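Local coordinates for protein nudix hydrolase DR_0079 (Deinococcus radiodurans, PDB 2O5F) that hydrolyses nucleoside di- and triphosphates to monophosphates with magnesium as cofactor, showing a marked preference for CDP and CTP, at residues 36-41 with 160-165; 62-67 with 143-148. All coordinates share one frame; numbering follows the deposited sequence.

Interaction 1: 36-41 with 160-165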
loop_
_atom_site.group_PDB
_atom_site.type_symbol
_atom_site.label_atom_id
_atom_site.label_comp_id
_atom_site.label_asym_id
_atom_site.label_seq_id
_atom_site.Cartn_x
_atom_site.Cartn_y
_atom_site.Cartn_z
ATOM N N VAL A 36 2.592 -0.755 8.065
ATOM C CA VAL A 36 2.825 -0.823 6.627
ATOM C C VAL A 36 2.327 0.478 6.004
ATOM O O VAL A 36 1.631 1.259 6.653
ATOM C CB VAL A 36 2.061 -2.003 5.963
ATOM C CG1 VAL A 36 2.532 -3.330 6.556
ATOM C CG2 VAL A 36 0.554 -1.833 6.153
ATOM N N VAL A 37 2.702 0.717 4.757
ATOM C CA VAL A 37 2.239 1.900 4.044
ATOM C C VAL A 37 1.609 1.386 2.756
ATOM O O VAL A 37 2.014 0.351 2.220
ATOM C CB VAL A 37 3.395 2.886 3.699
ATOM C CG1 VAL A 37 3.763 3.723 4.919
ATOM C CG2 VAL A 37 4.616 2.114 3.207
ATOM N N ASN A 38 0.602 2.105 2.279
ATOM C CA ASN A 38 -0.087 1.744 1.055
ATOM C C ASN A 38 -0.398 3.055 0.355
ATOM O O ASN A 38 -0.642 4.070 1.011
ATOM C CB ASN A 38 -1.384 0.987 1.359
ATOM C CG ASN A 38 -1.141 -0.470 1.736
ATOM O OD1 ASN A 38 -0.577 -1.233 0.960
ATOM N ND2 ASN A 38 -1.568 -0.856 2.930
ATOM N N ALA A 39 -0.356 3.048 -0.968
ATOM C CA ALA A 39 -0.660 4.261 -1.713
ATOM C C ALA A 39 -1.297 3.919 -3.039
ATOM O O ALA A 39 -1.094 2.837 -3.586
ATOM C CB ALA A 39 0.605 5.085 -1.938
ATOM N N PHE A 40 -2.091 4.863 -3.526
ATOM C CA PHE A 40 -2.773 4.734 -4.789
ATOM C C PHE A 40 -2.328 5.887 -5.667
ATOM O O PHE A 40 -2.231 7.024 -5.206
ATOM C CB PHE A 40 -4.287 4.815 -4.595
ATOM C CG PHE A 40 -4.887 3.590 -3.978
ATOM C CD1 PHE A 40 -4.956 2.403 -4.693
ATOM C CD2 PHE A 40 -5.392 3.623 -2.682
ATOM C CE1 PHE A 40 -5.524 1.254 -4.127
ATOM C CE2 PHE A 40 -5.960 2.478 -2.105
ATOM C CZ PHE A 40 -6.024 1.294 -2.835
ATOM N N LEU A 41 -2.036 5.577 -6.919
ATOM C CA LEU A 41 -1.650 6.581 -7.896
ATOM C C LEU A 41 -2.944 6.845 -8.667
ATOM O O LEU A 41 -3.476 5.938 -9.309
ATOM C CB LEU A 41 -0.588 6.010 -8.835
ATOM C CG LEU A 41 -0.128 6.901 -9.993
ATOM C CD1 LEU A 41 0.641 8.096 -9.441
ATOM C CD2 LEU A 41 0.759 6.100 -10.938
ATOM N N ALA A 160 -9.383 -4.535 -1.701
ATOM C CA ALA A 160 -10.793 -4.181 -1.787
ATOM C C ALA A 160 -11.228 -3.248 -0.656
ATOM O O ALA A 160 -11.855 -2.215 -0.910
ATOM C CB ALA A 160 -11.662 -5.437 -1.793
ATOM N N GLU A 161 -10.894 -3.603 0.584
ATOM C CA GLU A 161 -11.270 -2.785 1.738
ATOM C C GLU A 161 -10.646 -1.384 1.679
ATOM O O GLU A 161 -11.300 -0.398 2.027
ATOM C CB GLU A 161 -10.886 -3.492 3.052
ATOM C CG GLU A 161 -11.149 -2.662 4.321
ATOM C CD GLU A 161 -11.101 -3.486 5.617
ATOM O OE1 GLU A 161 -10.552 -4.603 5.613
ATOM O OE2 GLU A 161 -11.605 -3.006 6.651
ATOM N N LEU A 162 -9.392 -1.291 1.240
ATOM C CA LEU A 162 -8.743 0.019 1.141
ATOM C C LEU A 162 -9.441 0.906 0.118
ATOM O O LEU A 162 -9.618 2.116 0.337
ATOM C CB LEU A 162 -7.270 -0.126 0.751
ATOM C CG LEU A 162 -6.328 -0.568 1.872
ATOM C CD1 LEU A 162 -4.909 -0.698 1.321
ATOM C CD2 LEU A 162 -6.359 0.476 3.007
ATOM N N VAL A 163 -9.835 0.312 -1.004
ATOM C CA VAL A 163 -10.518 1.065 -2.050
ATOM C C VAL A 163 -11.875 1.552 -1.554
ATOM O O VAL A 163 -12.245 2.712 -1.763
ATOM C CB VAL A 163 -10.716 0.213 -3.321
ATOM C CG1 VAL A 163 -11.636 0.935 -4.309
ATOM C CG2 VAL A 163 -9.372 -0.059 -3.966
ATOM N N ARG A 164 -12.618 0.670 -0.892
ATOM C CA ARG A 164 -13.925 1.043 -0.372
ATOM C C ARG A 164 -13.833 2.084 0.744
ATOM O O ARG A 164 -14.609 3.040 0.772
ATOM C CB ARG A 164 -14.683 -0.192 0.132
ATOM C CG ARG A 164 -15.183 -1.101 -0.979
ATOM C CD ARG A 164 -16.226 -2.082 -0.472
ATOM N NE ARG A 164 -16.997 -2.651 -1.576
ATOM C CZ ARG A 164 -16.654 -3.744 -2.247
ATOM N NH1 ARG A 164 -15.552 -4.407 -1.926
ATOM N NH2 ARG A 164 -17.409 -4.165 -3.252
ATOM N N ARG A 165 -12.888 1.920 1.661
ATOM C CA ARG A 165 -12.763 2.877 2.756
ATOM C C ARG A 165 -12.187 4.222 2.324
ATOM O O ARG A 165 -12.556 5.260 2.874
ATOM C CB ARG A 165 -11.905 2.300 3.886
ATOM C CG ARG A 165 -12.593 1.221 4.708
ATOM C CD ARG A 165 -11.646 0.660 5.753
ATOM N NE ARG A 165 -12.272 -0.362 6.592
ATOM C CZ ARG A 165 -13.138 -0.112 7.568
ATOM N NH1 ARG A 165 -13.490 1.134 7.843
ATOM N NH2 ARG A 165 -13.650 -1.113 8.274
#

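Interaction 2: 62-67 with 143-148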
loop_
_atom_site.group_PDB
_atom_site.type_symbol
_atom_site.label_atom_id
_atom_site.label_comp_id
_atom_site.label_asym_id
_atom_site.label_seq_id
_atom_site.Cartn_x
_atom_site.Cartn_y
_atom_site.Cartn_z
ATOM N N ASN A 62 0.890 -12.155 -10.115
ATOM C CA ASN A 62 -0.339 -12.217 -10.882
ATOM C C ASN A 62 -1.573 -11.723 -10.123
ATOM O O ASN A 62 -2.684 -11.799 -10.634
ATOM C CB ASN A 62 -0.540 -13.640 -11.419
ATOM C CG ASN A 62 0.521 -14.028 -12.447
ATOM O OD1 ASN A 62 1.713 -14.085 -12.138
ATOM N ND2 ASN A 62 0.091 -14.280 -13.677
ATOM N N ALA A 63 -1.373 -11.190 -8.918
ATOM C CA ALA A 63 -2.480 -10.665 -8.121
ATOM C C ALA A 63 -2.526 -9.138 -8.151
ATOM O O ALA A 63 -1.487 -8.476 -8.147
ATOM C CB ALA A 63 -2.365 -11.143 -6.678
ATOM N N LEU A 64 -3.739 -8.589 -8.195
ATOM C CA LEU A 64 -3.943 -7.139 -8.191
ATOM C C LEU A 64 -3.487 -6.616 -6.831
ATOM O O LEU A 64 -3.654 -7.292 -5.818
ATOM C CB LEU A 64 -5.426 -6.825 -8.376
ATOM C CG LEU A 64 -6.046 -7.286 -9.695
ATOM C CD1 LEU A 64 -7.563 -7.323 -9.582
ATOM C CD2 LEU A 64 -5.592 -6.354 -10.806
ATOM N N ASP A 65 -2.938 -5.406 -6.796
ATOM C CA ASP A 65 -2.471 -4.846 -5.533
ATOM C C ASP A 65 -2.538 -3.323 -5.549
ATOM O O ASP A 65 -2.923 -2.728 -6.552
ATOM C CB ASP A 65 -1.029 -5.300 -5.293
ATOM C CG ASP A 65 -0.558 -5.063 -3.865
ATOM O OD1 ASP A 65 -1.398 -4.774 -2.988
ATOM O OD2 ASP A 65 0.661 -5.184 -3.630
ATOM N N VAL A 66 -2.178 -2.696 -4.432
ATOM C CA VAL A 66 -2.162 -1.237 -4.369
ATOM C C VAL A 66 -1.021 -0.789 -5.280
ATOM O O VAL A 66 -0.118 -1.575 -5.600
ATOM C CB VAL A 66 -1.865 -0.708 -2.928
ATOM C CG1 VAL A 66 -3.036 -0.996 -2.001
ATOM C CG2 VAL A 66 -0.592 -1.366 -2.388
ATOM N N SER A 67 -1.048 0.477 -5.688
ATOM C CA SER A 67 -0.006 1.026 -6.555
ATOM C C SER A 67 1.380 0.897 -5.922
ATOM O O SER A 67 2.344 0.506 -6.586
ATOM C CB SER A 67 -0.281 2.506 -6.834
ATOM O OG SER A 67 -1.605 2.699 -7.339
ATOM N N GLU A 143 -14.676 1.166 -9.445
ATOM C CA GLU A 143 -15.835 0.311 -9.713
ATOM C C GLU A 143 -15.442 -0.986 -10.419
ATOM O O GLU A 143 -15.855 -2.083 -10.020
ATOM C CB GLU A 143 -16.845 1.058 -10.586
ATOM C CG GLU A 143 -18.088 0.246 -10.910
ATOM C CD GLU A 143 -18.959 0.900 -11.965
ATOM O OE1 GLU A 143 -18.576 0.879 -13.155
ATOM O OE2 GLU A 143 -20.023 1.444 -11.601
ATOM N N HIS A 144 -14.659 -0.855 -11.483
ATOM C CA HIS A 144 -14.199 -2.013 -12.247
ATOM C C HIS A 144 -13.262 -2.882 -11.405
ATOM O O HIS A 144 -13.320 -4.111 -11.458
ATOM C CB HIS A 144 -13.472 -1.559 -13.520
ATOM C CG HIS A 144 -14.387 -1.107 -14.616
ATOM N ND1 HIS A 144 -13.934 -0.464 -15.745
ATOM C CD2 HIS A 144 -15.732 -1.216 -14.759
ATOM C CE1 HIS A 144 -14.958 -0.191 -16.537
ATOM N NE2 HIS A 144 -16.058 -0.637 -15.961
ATOM N N LEU A 145 -12.395 -2.239 -10.632
ATOM C CA LEU A 145 -11.462 -2.978 -9.791
ATOM C C LEU A 145 -12.214 -3.825 -8.766
ATOM O O LEU A 145 -11.950 -5.023 -8.613
ATOM C CB LEU A 145 -10.522 -2.020 -9.058
ATOM C CG LEU A 145 -9.595 -2.659 -8.017
ATOM C CD1 LEU A 145 -8.724 -3.735 -8.683
ATOM C CD2 LEU A 145 -8.707 -1.578 -7.384
ATOM N N LEU A 146 -13.140 -3.194 -8.051
ATOM C CA LEU A 146 -13.925 -3.904 -7.041
ATOM C C LEU A 146 -14.734 -5.039 -7.681
ATOM O O LEU A 146 -14.896 -6.123 -7.090
ATOM C CB LEU A 146 -14.853 -2.920 -6.314
ATOM C CG LEU A 146 -14.130 -1.949 -5.373
ATOM C CD1 LEU A 146 -15.122 -0.962 -4.755
ATOM C CD2 LEU A 146 -13.441 -2.761 -4.270
ATOM N N ALA A 147 -15.245 -4.800 -8.887
ATOM C CA ALA A 147 -16.006 -5.830 -9.588
ATOM C C ALA A 147 -15.137 -7.079 -9.831
ATOM O O ALA A 147 -15.591 -8.198 -9.613
ATOM C CB ALA A 147 -16.542 -5.289 -10.914
ATOM N N ARG A 148 -13.900 -6.881 -10.280
ATOM C CA ARG A 148 -12.990 -8.001 -10.531
ATOM C C ARG A 148 -12.736 -8.785 -9.244
ATOM O O ARG A 148 -12.728 -10.014 -9.254
ATOM C CB ARG A 148 -11.640 -7.514 -11.062
ATOM C CG ARG A 148 -11.634 -6.929 -12.473
ATOM C CD ARG A 148 -10.189 -6.647 -12.893
ATOM N NE ARG A 148 -10.090 -5.993 -14.195
ATOM C CZ ARG A 148 -8.942 -5.739 -14.812
ATOM N NH1 ARG A 148 -8.944 -5.128 -15.993
ATOM N NH2 ARG A 148 -7.789 -6.097 -14.248
#

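Interaction 1: 36-41 with 160-165
Glu161 OE2, on the helix that presses Leu162 and Val163 against strand 36-41, receives two N-H groups of Arg165, one turn further along. Arg165 NE lies 2.7 Å from Glu161 OE2 in a salt bridge, with an N-H...O angle of 162°; the oxygen lies close to the guanidinium plane and offers its anti lone pair. The second bond, from NH2, is weak. Thr111 OG1 is hydrogen-bonded to OE1, so the carboxylate is held at both oxygens.

Across the contact the evidence is purely van der Waals. With CG set anti to the carbonyl carbon (chi1 -74°), Phe40 carries its ring toward the helix, where CZ lies 3.8 Å from Val163 CG2. Leu162 CB sits at the ring edge, 4.1 Å from Phe40 CZ. Leu162 CD1 lies 3.7 Å from Asn38 ND2, the two side chains crossing at about a right angle. With an alanine in place of Phe40, Leu162 CB and Val163 CG2 would probably lose their shared partner, and a gap would open between strand and helix.

The segment axes come within 10.7 Å and cross at -63°. This is helix-on-sheet packing of the Nudix alpha/beta/alpha sandwich: helix 159-166 covers one face of the mixed sheet, Val37 and Ala39 meet helix 78-90 on the other, and Val163 also touches Pro142 and Leu145 of helix 142-151.

Interaction 2: 62-67 with 143-148
The loop that leads into strand 68-71, and so into the Nudix box, packs here against helix 142-151, one of two helices near the C-terminus of the domain. Leu64 carries the loop side of the contact, and its two methyl groups divide the work. Leu64 CD1 meets Leu145 CD1 at 3.9 Å, methyl against methyl, with the side chains sliding past each other in opposite directions. Leu64 CD2 lies 4.1 Å from Arg148 NH2, approaching the guanidinium obliquely, and these two side chains cross at about a right angle.

The helix side reaches the loop in two ways. Leu145 leaves its helix at a slant to the loop, yet its CG stands anti to the backbone N (chi1 173°), which swings the methyl end over to Leu64. Arg148 starts out toward the loop and runs extended from CG to NE, so that its guanidinium arrives beside Leu64; there NH2 forms a salt bridge with Glu138 OE2, which pairs the charge and helps to hold the end of the side chain. The Leu64 and Leu145 CA atoms stay 8.7 Å apart, and the segments bury 134 Å² in all, evidence of a small interface made by side-chain ends.

Asp65 turns the other way: OD2 forms a salt bridge with Lys156, and Asp65 OD1 accepts a weak bond from Val66 N at 2.6 Å. Leu64 is also bordered by Leu159 of the next helix and by Ile50 of strand 48-52, which touches Leu145 as well. A shared apolar cluster of loop, helix and short strand thus joins the segment before the Nudix box to the helical layer of the Nudix alpha/beta/alpha sandwich.

In the fold
The centres of the two interactions lie about 11 Å apart, and along the chain interaction 2 falls entirely between the segments of interaction 1: strand 35-42 comes first, then the 62-67 loop, helix 142-151 and finally helix 159-166. The strand and the loop meet directly, since Leu41 N lies 2.9 Å from Ser67 OG in a probable hydrogen bond and Val66 CG2 is 3.4 Å from Asn38 OD1. The helices touch through Leu145 and Val163. Interaction 1 lays helix 159-166 on one face of the central sheet, and interaction 2 joins the preceding helix to the loop entering strand 68-71, while helix 78-90, bearing the inferred magnesium ligands Glu85 and Glu89, packs on the other face.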